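Local coordinates for protein carbohydrate kinase, pfkB family (Enterococcus faecalis, PDB 3KTN) that probably phosphorylates a sugar-derived substrate, putatively 2-keto-3-deoxygluconate, as a magnesium-binding kinase of the PfkB (ribokinase-like) family, at residues Ala154-Phe168 with Tyr187-Gly199. Residues are numbered along the deposited sequence; the frame is centred on the assembly and turned at random.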
ATOM      1  N   ALA A 154      18.125 -38.185  14.161  1.00 40.91           N
ATOM      2  CA  ALA A 154      19.577 -38.081  14.242  1.00 42.53           C
ATOM      3  C   ALA A 154      20.191 -39.480  14.317  1.00 43.94           C
ATOM      4  O   ALA A 154      21.126 -39.796  13.581  1.00 43.41           O
ATOM      5  CB  ALA A 154      19.978 -37.260  15.467  1.00 40.88           C
ATOM      6  N   GLN A 155      19.657 -40.312  15.206  1.00 46.73           N
ATOM      7  CA  GLN A 155      20.138 -41.685  15.367  1.00 50.24           C
ATOM      8  C   GLN A 155      20.045 -42.413  14.035  1.00 50.70           C
ATOM      9  O   GLN A 155      20.998 -43.059  13.601  1.00 51.76           O
ATOM     10  CB  GLN A 155      19.296 -42.427  16.406  1.00 50.61           C
ATOM     11  CG  GLN A 155      19.545 -41.992  17.836  1.00 54.31           C
ATOM     12  CD  GLN A 155      18.411 -42.383  18.761  1.00 56.21           C
ATOM     13  OE1 GLN A 155      17.791 -43.434  18.589  1.00 58.25           O
ATOM     14  NE2 GLN A 155      18.139 -41.544  19.755  1.00 55.96           N
ATOM     15  N   LYS A 156      18.890 -42.300  13.389  1.00 52.14           N
ATOM     16  CA  LYS A 156      18.670 -42.944  12.101  1.00 53.20           C
ATOM     17  C   LYS A 156      19.649 -42.418  11.054  1.00 54.20           C
ATOM     18  O   LYS A 156      20.305 -43.198  10.362  1.00 55.02           O
ATOM     19  CB  LYS A 156      17.229 -42.710  11.644  1.00 54.48           C
ATOM     20  CG  LYS A 156      16.434 -43.986  11.441  1.00 56.50           C
ATOM     21  CD  LYS A 156      15.057 -43.898  12.084  1.00 58.47           C
ATOM     22  CE  LYS A 156      14.271 -45.182  11.866  1.00 58.85           C
ATOM     23  NZ  LYS A 156      12.973 -45.193  12.597  1.00 61.55           N
ATOM     24  N   ALA A 157      19.750 -41.095  10.943  1.00 54.91           N
ATOM     25  CA  ALA A 157      20.656 -40.474   9.978  1.00 55.72           C
ATOM     26  C   ALA A 157      22.062 -41.028  10.164  1.00 56.51           C
ATOM     27  O   ALA A 157      22.775 -41.289   9.194  1.00 54.98           O
ATOM     28  CB  ALA A 157      20.664 -38.959  10.161  1.00 55.41           C
ATOM     29  N   HIS A 158      22.455 -41.196  11.421  1.00 58.57           N
ATOM     30  CA  HIS A 158      23.771 -41.727  11.742  1.00 60.47           C
ATOM     31  C   HIS A 158      23.913 -43.148  11.197  1.00 60.18           C
ATOM     32  O   HIS A 158      24.917 -43.482  10.570  1.00 59.26           O
ATOM     33  CB  HIS A 158      23.986 -41.729  13.253  1.00 62.00           C
ATOM     34  CG  HIS A 158      25.327 -42.248  13.663  1.00 65.04           C
ATOM     35  ND1 HIS A 158      26.507 -41.683  13.225  1.00 66.10           N
ATOM     36  CD2 HIS A 158      25.680 -43.292  14.448  1.00 65.63           C
ATOM     37  CE1 HIS A 158      27.527 -42.358  13.723  1.00 66.34           C
ATOM     38  NE2 HIS A 158      27.053 -43.340  14.469  1.00 67.32           N
ATOM     39  N   ALA A 159      22.897 -43.974  11.435  1.00 60.15           N
ATOM     40  CA  ALA A 159      22.897 -45.355  10.965  1.00 60.34           C
ATOM     41  C   ALA A 159      23.086 -45.408   9.453  1.00 61.06           C
ATOM     42  O   ALA A 159      23.898 -46.187   8.949  1.00 61.86           O
ATOM     43  CB  ALA A 159      21.593 -46.039  11.350  1.00 59.55           C
ATOM     44  N   TYR A 160      22.330 -44.584   8.731  1.00 60.83           N
ATOM     45  CA  TYR A 160      22.427 -44.539   7.276  1.00 60.17           C
ATOM     46  C   TYR A 160      23.710 -43.846   6.843  1.00 59.14           C
ATOM     47  O   TYR A 160      23.969 -43.683   5.648  1.00 58.92           O
ATOM     48  CB  TYR A 160      21.234 -43.792   6.681  1.00 62.77           C
ATOM     49  CG  TYR A 160      19.944 -44.574   6.661  1.00 65.40           C
ATOM     50  CD1 TYR A 160      19.395 -45.087   7.835  1.00 66.31           C
ATOM     51  CD2 TYR A 160      19.255 -44.776   5.465  1.00 67.25           C
ATOM     52  CE1 TYR A 160      18.186 -45.782   7.820  1.00 68.39           C
ATOM     53  CE2 TYR A 160      18.045 -45.467   5.438  1.00 69.27           C
ATOM     54  CZ  TYR A 160      17.517 -45.967   6.617  1.00 69.56           C
ATOM     55  OH  TYR A 160      16.320 -46.647   6.592  1.00 70.75           O
ATOM     56  N   GLN A 161      24.512 -43.433   7.816  1.00 58.01           N
ATOM     57  CA  GLN A 161      25.761 -42.751   7.516  1.00 59.62           C
ATOM     58  C   GLN A 161      25.527 -41.445   6.761  1.00 58.13           C
ATOM     59  O   GLN A 161      26.308 -41.070   5.884  1.00 57.83           O
ATOM     60  CB  GLN A 161      26.677 -43.667   6.700  1.00 61.61           C
ATOM     61  CG  GLN A 161      27.294 -44.799   7.504  1.00 65.52           C
ATOM     62  CD  GLN A 161      28.072 -45.764   6.633  1.00 68.31           C
ATOM     63  OE1 GLN A 161      27.491 -46.528   5.861  1.00 70.15           O
ATOM     64  NE2 GLN A 161      29.396 -45.726   6.743  1.00 68.85           N
ATOM     65  N   LYS A 162      24.439 -40.761   7.100  1.00 56.78           N
ATOM     66  CA  LYS A 162      24.112 -39.486   6.473  1.00 54.89           C
ATOM     67  C   LYS A 162      24.722 -38.382   7.322  1.00 53.65           C
ATOM     68  O   LYS A 162      24.731 -38.474   8.551  1.00 54.42           O
ATOM     69  CB  LYS A 162      22.594 -39.288   6.401  1.00 53.36           C
ATOM     70  CG  LYS A 162      21.858 -40.350   5.600  1.00 52.67           C
ATOM     71  CD  LYS A 162      22.362 -40.409   4.169  1.00 52.50           C
ATOM     72  CE  LYS A 162      21.624 -41.467   3.370  1.00 51.47           C
ATOM     73  NZ  LYS A 162      22.079 -41.478   1.956  1.00 52.77           N
ATOM     74  N   LYS A 163      25.234 -37.343   6.673  1.00 52.24           N
ATOM     75  CA  LYS A 163      25.835 -36.231   7.399  1.00 51.27           C
ATOM     76  C   LYS A 163      24.741 -35.538   8.217  1.00 50.26           C
ATOM     77  O   LYS A 163      23.627 -35.333   7.731  1.00 49.72           O
ATOM     78  CB  LYS A 163      26.472 -35.250   6.414  1.00 52.51           C
ATOM     79  CG  LYS A 163      27.547 -34.375   7.027  1.00 55.67           C
ATOM     80  CD  LYS A 163      28.733 -35.203   7.506  1.00 57.90           C
ATOM     81  CE  LYS A 163      29.379 -35.978   6.366  1.00 58.43           C
ATOM     82  NZ  LYS A 163      30.573 -36.742   6.828  1.00 60.03           N
ATOM     83  N   VAL A 164      25.059 -35.191   9.460  1.00 48.27           N
ATOM     84  CA  VAL A 164      24.095 -34.552  10.346  1.00 46.65           C
ATOM     85  C   VAL A 164      24.549 -33.168  10.806  1.00 46.37           C
ATOM     86  O   VAL A 164      25.667 -33.002  11.300  1.00 44.49           O
ATOM     87  CB  VAL A 164      23.830 -35.435  11.587  1.00 45.95           C
ATOM     88  CG1 VAL A 164      22.782 -34.795  12.481  1.00 45.34           C
ATOM     89  CG2 VAL A 164      23.375 -36.820  11.146  1.00 47.02           C
ATOM     90  N   CYS A 165      23.670 -32.179  10.635  1.00 45.03           N
ATOM     91  CA  CYS A 165      23.954 -30.799  11.021  1.00 42.88           C
ATOM     92  C   CYS A 165      22.984 -30.389  12.114  1.00 40.91           C
ATOM     93  O   CYS A 165      21.840 -30.833  12.135  1.00 41.07           O
ATOM     94  CB  CYS A 165      23.804 -29.875   9.819  1.00 45.41           C
ATOM     95  SG  CYS A 165      24.742 -30.437   8.390  1.00 51.83           S
ATOM     96  N   PHE A 166      23.440 -29.529  13.012  1.00 38.67           N
ATOM     97  CA  PHE A 166      22.621 -29.099  14.133  1.00 38.59           C
ATOM     98  C   PHE A 166      22.971 -27.682  14.558  1.00 37.48           C
ATOM     99  O   PHE A 166      24.141 -27.296  14.551  1.00 37.75           O
ATOM    100  CB  PHE A 166      22.848 -30.058  15.306  1.00 37.74           C
ATOM    101  CG  PHE A 166      22.135 -29.665  16.565  1.00 39.32           C
ATOM    102  CD1 PHE A 166      20.758 -29.793  16.671  1.00 39.11           C
ATOM    103  CD2 PHE A 166      22.850 -29.188  17.659  1.00 40.22           C
ATOM    104  CE1 PHE A 166      20.102 -29.448  17.846  1.00 40.28           C
ATOM    105  CE2 PHE A 166      22.203 -28.838  18.838  1.00 39.76           C
ATOM    106  CZ  PHE A 166      20.827 -28.972  18.934  1.00 40.42           C
ATOM    107  N   ASP A 167      21.955 -26.911  14.933  1.00 35.41           N
ATOM    108  CA  ASP A 167      22.178 -25.544  15.375  1.00 36.11           C
ATOM    109  C   ASP A 167      21.690 -25.347  16.798  1.00 36.93           C
ATOM    110  O   ASP A 167      20.597 -25.779  17.155  1.00 37.23           O
ATOM    111  CB  ASP A 167      21.455 -24.552  14.450  1.00 36.14           C
ATOM    112  CG  ASP A 167      19.938 -24.633  14.569  1.00 37.46           C
ATOM    113  OD1 ASP A 167      19.326 -23.691  15.114  1.00 38.71           O
ATOM    114  OD2 ASP A 167      19.352 -25.643  14.131  1.00 37.39           O
ATOM    115  N   PHE A 168      22.523 -24.711  17.611  1.00 39.39           N
ATOM    116  CA  PHE A 168      22.160 -24.407  18.985  1.00 43.46           C
ATOM    117  C   PHE A 168      21.117 -23.296  18.863  1.00 44.88           C
ATOM    118  O   PHE A 168      21.339 -22.310  18.156  1.00 42.81           O
ATOM    119  CB  PHE A 168      23.375 -23.867  19.755  1.00 45.72           C
ATOM    120  CG  PHE A 168      24.297 -24.932  20.291  1.00 50.37           C
ATOM    121  CD1 PHE A 168      24.210 -25.335  21.620  1.00 53.40           C
ATOM    122  CD2 PHE A 168      25.263 -25.515  19.479  1.00 52.19           C
ATOM    123  CE1 PHE A 168      25.078 -26.307  22.135  1.00 54.57           C
ATOM    124  CE2 PHE A 168      26.135 -26.485  19.983  1.00 54.21           C
ATOM    125  CZ  PHE A 168      26.042 -26.879  21.309  1.00 53.99           C
ATOM    126  N   TYR A 187      20.430 -31.534  24.494  1.00 45.92           N
ATOM    127  CA  TYR A 187      21.506 -31.294  23.542  1.00 47.24           C
ATOM    128  C   TYR A 187      22.576 -32.379  23.682  1.00 47.73           C
ATOM    129  O   TYR A 187      23.118 -32.869  22.685  1.00 47.07           O
ATOM    130  CB  TYR A 187      22.117 -29.906  23.779  1.00 49.71           C
ATOM    131  CG  TYR A 187      21.336 -28.765  23.146  1.00 52.79           C
ATOM    132  CD1 TYR A 187      19.950 -28.672  23.284  1.00 54.03           C
ATOM    133  CD2 TYR A 187      21.988 -27.774  22.416  1.00 54.32           C
ATOM    134  CE1 TYR A 187      19.233 -27.619  22.706  1.00 53.89           C
ATOM    135  CE2 TYR A 187      21.280 -26.716  21.834  1.00 53.85           C
ATOM    136  CZ  TYR A 187      19.906 -26.646  21.984  1.00 53.52           C
ATOM    137  OH  TYR A 187      19.212 -25.600  21.414  1.00 53.57           O
ATOM    138  N   GLU A 188      22.872 -32.764  24.922  1.00 47.27           N
ATOM    139  CA  GLU A 188      23.879 -33.792  25.163  1.00 48.09           C
ATOM    140  C   GLU A 188      23.454 -35.105  24.518  1.00 45.97           C
ATOM    141  O   GLU A 188      24.291 -35.902  24.108  1.00 45.23           O
ATOM    142  CB  GLU A 188      24.106 -33.971  26.670  1.00 48.77           C
ATOM    143  CG  GLU A 188      24.591 -32.689  27.333  1.00 52.97           C
ATOM    144  CD  GLU A 188      24.921 -32.846  28.806  1.00 56.06           C
ATOM    145  OE1 GLU A 188      24.169 -33.543  29.523  1.00 58.43           O
ATOM    146  OE2 GLU A 188      25.929 -32.251  29.250  1.00 56.61           O
ATOM    147  N   ARG A 189      22.146 -35.308  24.395  1.00 45.10           N
ATOM    148  CA  ARG A 189      21.624 -36.525  23.789  1.00 44.76           C
ATOM    149  C   ARG A 189      21.781 -36.568  22.272  1.00 44.98           C
ATOM    150  O   ARG A 189      22.022 -37.633  21.702  1.00 44.63           O
ATOM    151  CB  ARG A 189      20.149 -36.703  24.154  1.00 44.69           C
ATOM    152  CG  ARG A 189      19.903 -36.853  25.643  1.00 45.09           C
ATOM    153  CD  ARG A 189      18.421 -36.893  25.963  1.00 44.81           C
ATOM    154  NE  ARG A 189      17.751 -38.029  25.338  1.00 45.10           N
ATOM    155  CZ  ARG A 189      16.455 -38.289  25.479  1.00 46.35           C
ATOM    156  NH1 ARG A 189      15.696 -37.492  26.225  1.00 45.75           N
ATOM    157  NH2 ARG A 189      15.916 -39.343  24.882  1.00 45.21           N
ATOM    158  N   ILE A 190      21.659 -35.417  21.611  1.00 44.05           N
ATOM    159  CA  ILE A 190      21.774 -35.396  20.151  1.00 41.73           C
ATOM    160  C   ILE A 190      23.187 -35.137  19.645  1.00 40.09           C
ATOM    161  O   ILE A 190      23.571 -35.639  18.588  1.00 40.20           O
ATOM    162  CB  ILE A 190      20.827 -34.337  19.515  1.00 41.70           C
ATOM    163  CG1 ILE A 190      20.705 -34.588  18.008  1.00 42.24           C
ATOM    164  CG2 ILE A 190      21.374 -32.932  19.757  1.00 39.49           C
ATOM    165  CD1 ILE A 190      19.689 -33.694  17.302  1.00 43.18           C
ATOM    166  N   LEU A 191      23.961 -34.365  20.397  1.00 40.25           N
ATOM    167  CA  LEU A 191      25.327 -34.041  19.995  1.00 41.50           C
ATOM    168  C   LEU A 191      26.192 -35.226  19.563  1.00 43.66           C
ATOM    169  O   LEU A 191      27.006 -35.097  18.648  1.00 43.52           O
ATOM    170  CB  LEU A 191      26.018 -33.254  21.111  1.00 42.09           C
ATOM    171  CG  LEU A 191      25.569 -31.786  21.157  1.00 41.73           C
ATOM    172  CD1 LEU A 191      26.026 -31.110  22.441  1.00 36.99           C
ATOM    173  CD2 LEU A 191      26.134 -31.074  19.936  1.00 39.19           C
ATOM    174  N   PRO A 192      26.037 -36.394  20.212  1.00 44.05           N
ATOM    175  CA  PRO A 192      26.849 -37.551  19.821  1.00 45.60           C
ATOM    176  C   PRO A 192      26.624 -38.001  18.373  1.00 47.24           C
ATOM    177  O   PRO A 192      27.433 -38.738  17.809  1.00 48.12           O
ATOM    178  CB  PRO A 192      26.426 -38.622  20.826  1.00 46.13           C
ATOM    179  CG  PRO A 192      26.114 -37.819  22.053  1.00 46.69           C
ATOM    180  CD  PRO A 192      25.329 -36.657  21.477  1.00 44.47           C
ATOM    181  N   TYR A 193      25.528 -37.548  17.771  1.00 47.98           N
ATOM    182  CA  TYR A 193      25.193 -37.928  16.399  1.00 48.25           C
ATOM    183  C   TYR A 193      25.482 -36.869  15.337  1.00 47.49           C
ATOM    184  O   TYR A 193      25.335 -37.133  14.144  1.00 47.60           O
ATOM    185  CB  TYR A 193      23.714 -38.299  16.325  1.00 50.03           C
ATOM    186  CG  TYR A 193      23.345 -39.463  17.209  1.00 53.11           C
ATOM    187  CD1 TYR A 193      23.657 -40.771  16.837  1.00 53.58           C
ATOM    188  CD2 TYR A 193      22.704 -39.257  18.430  1.00 54.08           C
ATOM    189  CE1 TYR A 193      23.340 -41.847  17.659  1.00 55.19           C
ATOM    190  CE2 TYR A 193      22.383 -40.327  19.260  1.00 55.63           C
ATOM    191  CZ  TYR A 193      22.704 -41.618  18.867  1.00 56.09           C
ATOM    192  OH  TYR A 193      22.389 -42.679  19.680  1.00 58.59           O
ATOM    193  N   CYS A 194      25.901 -35.683  15.765  1.00 46.50           N
ATOM    194  CA  CYS A 194      26.170 -34.584  14.839  1.00 46.11           C
ATOM    195  C   CYS A 194      27.571 -34.552  14.248  1.00 46.49           C
ATOM    196  O   CYS A 194      28.537 -34.969  14.883  1.00 47.55           O
ATOM    197  CB  CYS A 194      25.897 -33.249  15.532  1.00 44.98           C
ATOM    198  SG  CYS A 194      24.272 -33.150  16.290  1.00 42.75           S
ATOM    199  N   ASP A 195      27.663 -34.040  13.025  1.00 46.10           N
ATOM    200  CA  ASP A 195      28.928 -33.906  12.316  1.00 45.91           C
ATOM    201  C   ASP A 195      29.290 -32.424  12.205  1.00 45.87           C
ATOM    202  O   ASP A 195      30.447 -32.039  12.385  1.00 45.48           O
ATOM    203  CB  ASP A 195      28.820 -34.513  10.915  1.00 47.38           C
ATOM    204  CG  ASP A 195      28.548 -36.007  10.944  1.00 51.70           C
ATOM    205  OD1 ASP A 195      29.393 -36.754  11.488  1.00 53.77           O
ATOM    206  OD2 ASP A 195      27.493 -36.437  10.427  1.00 50.88           O
ATOM    207  N   ILE A 196      28.292 -31.597  11.902  1.00 45.05           N
ATOM    208  CA  ILE A 196      28.497 -30.155  11.761  1.00 43.61           C
ATOM    209  C   ILE A 196      27.590 -29.433  12.745  1.00 42.28           C
ATOM    210  O   ILE A 196      26.375 -29.627  12.738  1.00 43.28           O
ATOM    211  CB  ILE A 196      28.174 -29.688  10.327  1.00 44.08           C
ATOM    212  CG1 ILE A 196      29.031 -30.471   9.332  1.00 42.64           C
ATOM    213  CG2 ILE A 196      28.437 -28.191  10.188  1.00 44.36           C
ATOM    214  CD1 ILE A 196      28.746 -30.148   7.883  1.00 44.33           C
ATOM    215  N   VAL A 197      28.180 -28.600  13.592  1.00 40.42           N
ATOM    216  CA  VAL A 197      27.407 -27.886  14.598  1.00 39.15           C
ATOM    217  C   VAL A 197      27.580 -26.371  14.539  1.00 39.11           C
ATOM    218  O   VAL A 197      28.695 -25.865  14.390  1.00 38.61           O
ATOM    219  CB  VAL A 197      27.789 -28.377  16.010  1.00 39.09           C
ATOM    220  CG1 VAL A 197      26.982 -27.639  17.059  1.00 35.64           C
ATOM    221  CG2 VAL A 197      27.559 -29.885  16.115  1.00 39.22           C
ATOM    222  N   PHE A 198      26.464 -25.657  14.661  1.00 38.60           N
ATOM    223  CA  PHE A 198      26.461 -24.198  14.645  1.00 37.89           C
ATOM    224  C   PHE A 198      26.143 -23.683  16.039  1.00 38.79           C
ATOM    225  O   PHE A 198      25.132 -24.051  16.634  1.00 39.26           O
ATOM    226  CB  PHE A 198      25.426 -23.686  13.639  1.00 36.97           C
ATOM    227  CG  PHE A 198      25.755 -24.030  12.215  1.00 33.84           C
ATOM    228  CD1 PHE A 198      26.769 -23.365  11.544  1.00 34.62           C
ATOM    229  CD2 PHE A 198      25.090 -25.060  11.566  1.00 33.34           C
ATOM    230  CE1 PHE A 198      27.122 -23.726  10.241  1.00 34.84           C
ATOM    231  CE2 PHE A 198      25.434 -25.428  10.266  1.00 33.14           C
ATOM    232  CZ  PHE A 198      26.454 -24.761   9.602  1.00 31.62           C
ATOM    233  N   GLY A 199      27.024 -22.840  16.566  1.00 39.84           N
ATOM    234  CA  GLY A 199      26.819 -22.300  17.895  1.00 43.52           C
ATOM    235  C   GLY A 199      27.950 -21.374  18.289  1.00 46.74           C
ATOM    236  O   GLY A 199      28.881 -21.157  17.512  1.00 48.05           O
TER
HETATM  237  O   HOH W   1      26.263 -38.568  11.667  1.00 64.89           O
HETATM  238  O   HOH W   2      23.231 -21.609  16.463  1.00 51.86           O
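Strands 163-167 and 196-198 run parallel as neighbours, their axes 4.7 Å apart and 12° from parallel, pairing Cys165 with Ile196, Phe166 with Val197 and Asp167 with Phe198. With helix 177-190 between them they form a beta-alpha-beta crossover in the central sheet of this ribokinase-like fold. The backbone ladder starts at Val164 O, which accepts from both Asp195 N and Ile196 N, and ends with Phe168 N to Phe198 O. At the N-terminal end of the pair, the Asp195 side chain turns toward the first strand: OD2 accepts from Val164 N through its anti lone pair at 2.9 Å, while the CD of Lys163 lies against the same carboxylate.

On the face that carries Phe166 and Val197, the Phe166 ring reaches toward helix 177-190, CG anti to the backbone N (chi1 176°). Ile190 CG2 sits over the centre of one face, 4.1 Å from the Phe166 centroid, a CH-pi contact, and the CE2-CZ edge of Phe166 points into the face of Tyr187, a T-shaped pair with centroids 5.2 Å apart. Cys194 SG packs against Phe166 CB at 3.5 Å. The Phe168 and Tyr187 rings lie obliquely, planes at 47°, and Phe168 CE2 presses on Val197 CG1; Tyr187 OH is hydrogen-bonded to Asn169 N. On the opposite face, helix 278-291 packs over Cys165 and Phe198.

Before the second strand, Tyr193 of the 3-10 segment 191-193 packs against helix 144-159, its edge toward the His158 face in an offset edge-to-face pair. Gln155 CG lies over the Tyr193 ring, 3.3 Å from CZ.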